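Local coordinates for Tol-Pal system protein TolB (Acinetobacter baumannii, PDB 7MX5) that probably acts as the periplasmic component of the Tol-Pal system, which is thought to serve outer membrane integrity and invagination during cell division, at residues 110-113 and 114-118; 154-158 and 159-163. One frame throughout, in Å; residues are numbered along the deposited sequence.

Interaction 1: 110-113 and 114-118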
loop_
_atom_site.group_PDB
_atom_site.type_symbol
_atom_site.label_atom_id
_atom_site.label_comp_id
_atom_site.label_asym_id
_atom_site.label_seq_id
_atom_site.Cartn_x
_atom_site.Cartn_y
_atom_site.Cartn_z
ATOM N N ILE A 110 -8.622 0.469 -19.450
ATOM C CA ILE A 110 -9.602 -0.540 -19.060
ATOM C C ILE A 110 -9.334 -1.078 -17.659
ATOM O O ILE A 110 -10.271 -1.322 -16.894
ATOM C CB ILE A 110 -9.611 -1.667 -20.116
ATOM C CG1 ILE A 110 -10.471 -2.845 -19.660
ATOM C CG2 ILE A 110 -8.192 -2.111 -20.445
ATOM C CD1 ILE A 110 -11.945 -2.628 -19.876
ATOM N N ARG A 111 -8.063 -1.271 -17.293
ATOM C CA ARG A 111 -7.754 -1.784 -15.962
ATOM C C ARG A 111 -8.116 -0.779 -14.876
ATOM O O ARG A 111 -8.547 -1.173 -13.786
ATOM C CB ARG A 111 -6.276 -2.163 -15.871
ATOM C CG ARG A 111 -5.946 -3.509 -16.502
ATOM C CD ARG A 111 -4.677 -4.112 -15.911
ATOM N NE ARG A 111 -4.927 -4.851 -14.678
ATOM C CZ ARG A 111 -5.566 -6.011 -14.608
ATOM N NH1 ARG A 111 -6.037 -6.611 -15.689
ATOM N NH2 ARG A 111 -5.733 -6.589 -13.421
ATOM N N GLN A 112 -7.953 0.519 -15.151
ATOM C CA GLN A 112 -8.354 1.530 -14.180
ATOM C C GLN A 112 -9.869 1.601 -14.040
ATOM O O GLN A 112 -10.374 1.909 -12.955
ATOM C CB GLN A 112 -7.784 2.895 -14.573
ATOM C CG GLN A 112 -8.439 3.517 -15.796
ATOM C CD GLN A 112 -8.318 5.027 -15.831
ATOM O OE1 GLN A 112 -7.215 5.574 -15.850
ATOM N NE2 GLN A 112 -9.457 5.709 -15.843
ATOM N N ALA A 113 -10.608 1.309 -15.113
ATOM C CA ALA A 113 -12.064 1.354 -15.042
ATOM C C ALA A 113 -12.608 0.211 -14.196
ATOM O O ALA A 113 -13.543 0.404 -13.409
ATOM C CB ALA A 113 -12.662 1.314 -16.448
ATOM N N GLY A 114 -12.037 -0.986 -14.342
ATOM C CA GLY A 114 -12.468 -2.103 -13.517
ATOM C C GLY A 114 -12.168 -1.887 -12.049
ATOM O O GLY A 114 -12.962 -2.261 -11.182
ATOM N N HIS A 115 -11.020 -1.277 -11.748
ATOM C CA HIS A 115 -10.693 -0.968 -10.363
ATOM C C HIS A 115 -11.618 0.101 -9.795
ATOM O O HIS A 115 -11.915 0.086 -8.596
ATOM C CB HIS A 115 -9.232 -0.530 -10.255
ATOM C CG HIS A 115 -8.254 -1.600 -10.635
ATOM N ND1 HIS A 115 -8.535 -2.944 -10.509
ATOM C CD2 HIS A 115 -6.999 -1.523 -11.137
ATOM C CE1 HIS A 115 -7.496 -3.649 -10.918
ATOM N NE2 HIS A 115 -6.550 -2.811 -11.304
ATOM N N MET A 116 -12.087 1.027 -10.636
ATOM C CA MET A 116 -13.041 2.030 -10.175
ATOM C C MET A 116 -14.393 1.399 -9.870
ATOM O O MET A 116 -15.009 1.692 -8.838
ATOM C CB MET A 116 -13.188 3.137 -11.218
ATOM C CG MET A 116 -12.011 4.096 -11.283
ATOM S SD MET A 116 -11.804 4.821 -12.919
ATOM C CE MET A 116 -12.328 6.507 -12.613
ATOM N N VAL A 117 -14.874 0.532 -10.765
ATOM C CA VAL A 117 -16.132 -0.169 -10.526
ATOM C C VAL A 117 -16.038 -1.008 -9.259
ATOM O O VAL A 117 -16.952 -1.005 -8.423
ATOM C CB VAL A 117 -16.502 -1.031 -11.748
ATOM C CG1 VAL A 117 -17.712 -1.900 -11.442
ATOM C CG2 VAL A 117 -16.764 -0.147 -12.959
ATOM N N SER A 118 -14.928 -1.728 -9.089
ATOM C CA SER A 118 -14.745 -2.541 -7.892
ATOM C C SER A 118 -14.620 -1.680 -6.642
ATOM O O SER A 118 -15.073 -2.087 -5.566
ATOM C CB SER A 118 -13.512 -3.428 -8.049
ATOM O OG SER A 118 -13.539 -4.124 -9.284
HETATM O O HOH W 1 -4.303 -3.194 -12.461
#

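Interaction 2: 154-158 and 159-163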
loop_
_atom_site.group_PDB
_atom_site.type_symbol
_atom_site.label_atom_id
_atom_site.label_comp_id
_atom_site.label_asym_id
_atom_site.label_seq_id
_atom_site.Cartn_x
_atom_site.Cartn_y
_atom_site.Cartn_z
ATOM N N ILE A 154 6.722 1.724 -9.928
ATOM C CA ILE A 154 5.399 2.002 -9.382
ATOM C C ILE A 154 4.388 1.228 -10.214
ATOM O O ILE A 154 4.373 1.343 -11.444
ATOM C CB ILE A 154 5.073 3.508 -9.391
ATOM C CG1 ILE A 154 6.077 4.281 -8.536
ATOM C CG2 ILE A 154 3.665 3.746 -8.882
ATOM C CD1 ILE A 154 5.912 5.785 -8.617
ATOM N N ALA A 155 3.552 0.437 -9.547
ATOM C CA ALA A 155 2.577 -0.399 -10.227
ATOM C C ALA A 155 1.236 -0.290 -9.516
ATOM O O ALA A 155 1.125 0.291 -8.434
ATOM C CB ALA A 155 3.035 -1.861 -10.290
ATOM N N ASP A 156 0.210 -0.861 -10.143
ATOM C CA ASP A 156 -1.110 -0.905 -9.538
ATOM C C ASP A 156 -1.103 -1.833 -8.324
ATOM O O ASP A 156 -0.126 -2.534 -8.043
ATOM C CB ASP A 156 -2.150 -1.364 -10.559
ATOM C CG ASP A 156 -2.294 -0.398 -11.717
ATOM O OD1 ASP A 156 -2.024 0.806 -11.523
ATOM O OD2 ASP A 156 -2.676 -0.841 -12.821
ATOM N N THR A 157 -2.223 -1.837 -7.598
ATOM C CA THR A 157 -2.322 -2.647 -6.389
ATOM C C THR A 157 -2.283 -4.141 -6.683
ATOM O O THR A 157 -2.062 -4.933 -5.762
ATOM C CB THR A 157 -3.598 -2.298 -5.623
ATOM O OG1 THR A 157 -4.744 -2.705 -6.382
ATOM C CG2 THR A 157 -3.668 -0.799 -5.370
ATOM N N ASP A 158 -2.490 -4.544 -7.937
ATOM C CA ASP A 158 -2.358 -5.937 -8.341
ATOM C C ASP A 158 -1.043 -6.212 -9.060
ATOM O O ASP A 158 -0.845 -7.321 -9.567
ATOM C CB ASP A 158 -3.538 -6.350 -9.225
ATOM C CG ASP A 158 -3.664 -5.498 -10.478
ATOM O OD1 ASP A 158 -2.892 -4.529 -10.632
ATOM O OD2 ASP A 158 -4.543 -5.802 -11.312
ATOM N N GLY A 159 -0.144 -5.228 -9.114
ATOM C CA GLY A 159 1.131 -5.377 -9.779
ATOM C C GLY A 159 1.120 -5.084 -11.264
ATOM O O GLY A 159 2.194 -5.048 -11.878
ATOM N N GLU A 160 -0.049 -4.870 -11.859
ATOM C CA GLU A 160 -0.131 -4.640 -13.291
ATOM C C GLU A 160 0.220 -3.195 -13.631
ATOM O O GLU A 160 0.186 -2.298 -12.783
ATOM C CB GLU A 160 -1.529 -4.977 -13.813
ATOM C CG GLU A 160 -1.922 -6.435 -13.641
ATOM C CD GLU A 160 -1.144 -7.368 -14.552
ATOM O OE1 GLU A 160 -0.521 -6.883 -15.521
ATOM O OE2 GLU A 160 -1.155 -8.591 -14.299
ATOM N N GLN A 161 0.552 -2.982 -14.901
ATOM C CA GLN A 161 0.948 -1.677 -15.420
ATOM C C GLN A 161 2.097 -1.064 -14.614
ATOM O O GLN A 161 1.934 -0.007 -13.997
ATOM C CB GLN A 161 -0.244 -0.731 -15.462
ATOM C CG GLN A 161 -1.535 -1.371 -15.949
ATOM C CD GLN A 161 -2.344 -0.451 -16.841
ATOM O OE1 GLN A 161 -3.086 0.406 -16.359
ATOM N NE2 GLN A 161 -2.208 -0.625 -18.150
ATOM N N PRO A 162 3.268 -1.697 -14.604
ATOM C CA PRO A 162 4.396 -1.131 -13.862
ATOM C C PRO A 162 5.019 0.042 -14.600
ATOM O O PRO A 162 5.088 0.076 -15.831
ATOM C CB PRO A 162 5.375 -2.306 -13.766
ATOM C CG PRO A 162 5.113 -3.095 -14.998
ATOM C CD PRO A 162 3.646 -2.926 -15.325
ATOM N N LYS A 163 5.471 1.020 -13.819
ATOM C CA LYS A 163 6.103 2.224 -14.348
ATOM C C LYS A 163 7.466 2.364 -13.685
ATOM O O LYS A 163 7.552 2.578 -12.472
ATOM C CB LYS A 163 5.230 3.458 -14.099
ATOM C CG LYS A 163 5.566 4.689 -14.939
ATOM C CD LYS A 163 6.821 5.398 -14.445
ATOM C CE LYS A 163 7.004 6.749 -15.104
ATOM N NZ LYS A 163 5.899 7.688 -14.783
#

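Interaction 1: 110-113 and 114-118
R111 and H115 stand one turn apart on an alpha helix, 110-126, which follows the last strand of the mixed sheet in the amino-terminal domain of TolB, and their side chains share a water. Four i to i+4 backbone hydrogen bonds tie 110-113 to 114-118, from G114 N to I110 O (3.1 Å) through to V117 N to A113 O (3.0 Å).

The polar side-chain contacts gather on the flank that carries R111 and H115. With CG beside the backbone N and anti to the carbonyl carbon (chi1 -64°), the imidazole of H115 folds back along the helix, and R111 O sits over one face of it, offset toward the rim, 3.1 Å from H115 CD2. At the ring's edge the water lies 2.6 Å from H115 NE2; the same water accepts from R111 NE and lies in the guanidinium plane too. Beyond the segments, H115 ND1 is bonded to D35 and R111 to D158, which would limit the rotation of both flat groups.

Around the helix, Q112 and M116 run side by side in the same direction, Q112 NE2 3.9 Å from M116 SD. A113 and V117 pack inward, on L103 and V105 and on Y87 of the sheet respectively. Next to V117, one turn beyond G114, the hydroxyl of S118 has D35 OD2 as a second acceptor, and the two would compete for or share its proton; S118 OG donates to G114 O at 2.7 Å, on the opposite face of that carbonyl from S118 N.

Interaction 2: 154-158 and 159-163
I154 and K163 form an antiparallel hydrogen-bonded pair where the two strands of a beta hairpin, 150-156 and 163-168 in a four-stranded blade of the TolB beta-propeller, give way to its loop. K163 N reaches I154 O at 2.6 Å, and I154 N returns the bond to K163 O. On the turn side of the K163 N to I154 O bond, P162 brings its CA within 3.5 Å of I154 O, a CA-H...O contact, and its CB lies beside the methyl of A155.

At the far end D156 to G159 make a type I turn. G159 N bonds to D156 O at 2.9 Å, coming from above the carbonyl plane and not along a lone pair. G159 has a positive phi of 86°, a conformation glycine adopts readily. The loop is drawn in further by D156 N to E160 O, nearly straight at 166°.

D158 is the side chain that braces the turn. Its CG lies between the backbone N and the carbonyl carbon (chi1 59°), which turns the carboxylate toward the residues that follow, where D158 OD1 accepts from E160 N at 3.1 Å, closing an Asx turn; the N-H meets it from above the carboxylate plane. The carboxylate planes of D158 and E160 are steeply turned to each other, and E160 CG packs on D158 OD2.

The next shell holds D158, through helix 110-126, and D156, whose OD1 forms a salt bridge with R135 of the neighbouring strand, an arginine that also bonds Q161 O. Held there, D156 crosses Q161 obliquely, and D156 OD2 lies 3.4 Å from Q161 CG.

Overall arrangement
Interaction 1 belongs to a helix of the amino-terminal domain and interaction 2 to a propeller hairpin; the two illustrate how local structures can build a domain interface. Both are partly buried, with centres about 13 Å apart, but the hairpin also includes the exposed Q161 and K163, whereas the helix segments have no fully exposed residue. Regular i to i+4 bonds order the helix; in the hairpin one strand pair, a turn bond and a carboxylate accepting from a backbone N-H do that work. They meet through R111 NH2 and D158 OD2, a salt bridge of 2.5 Å, with E160 CB packed against R111 NE and H115 close beside D158.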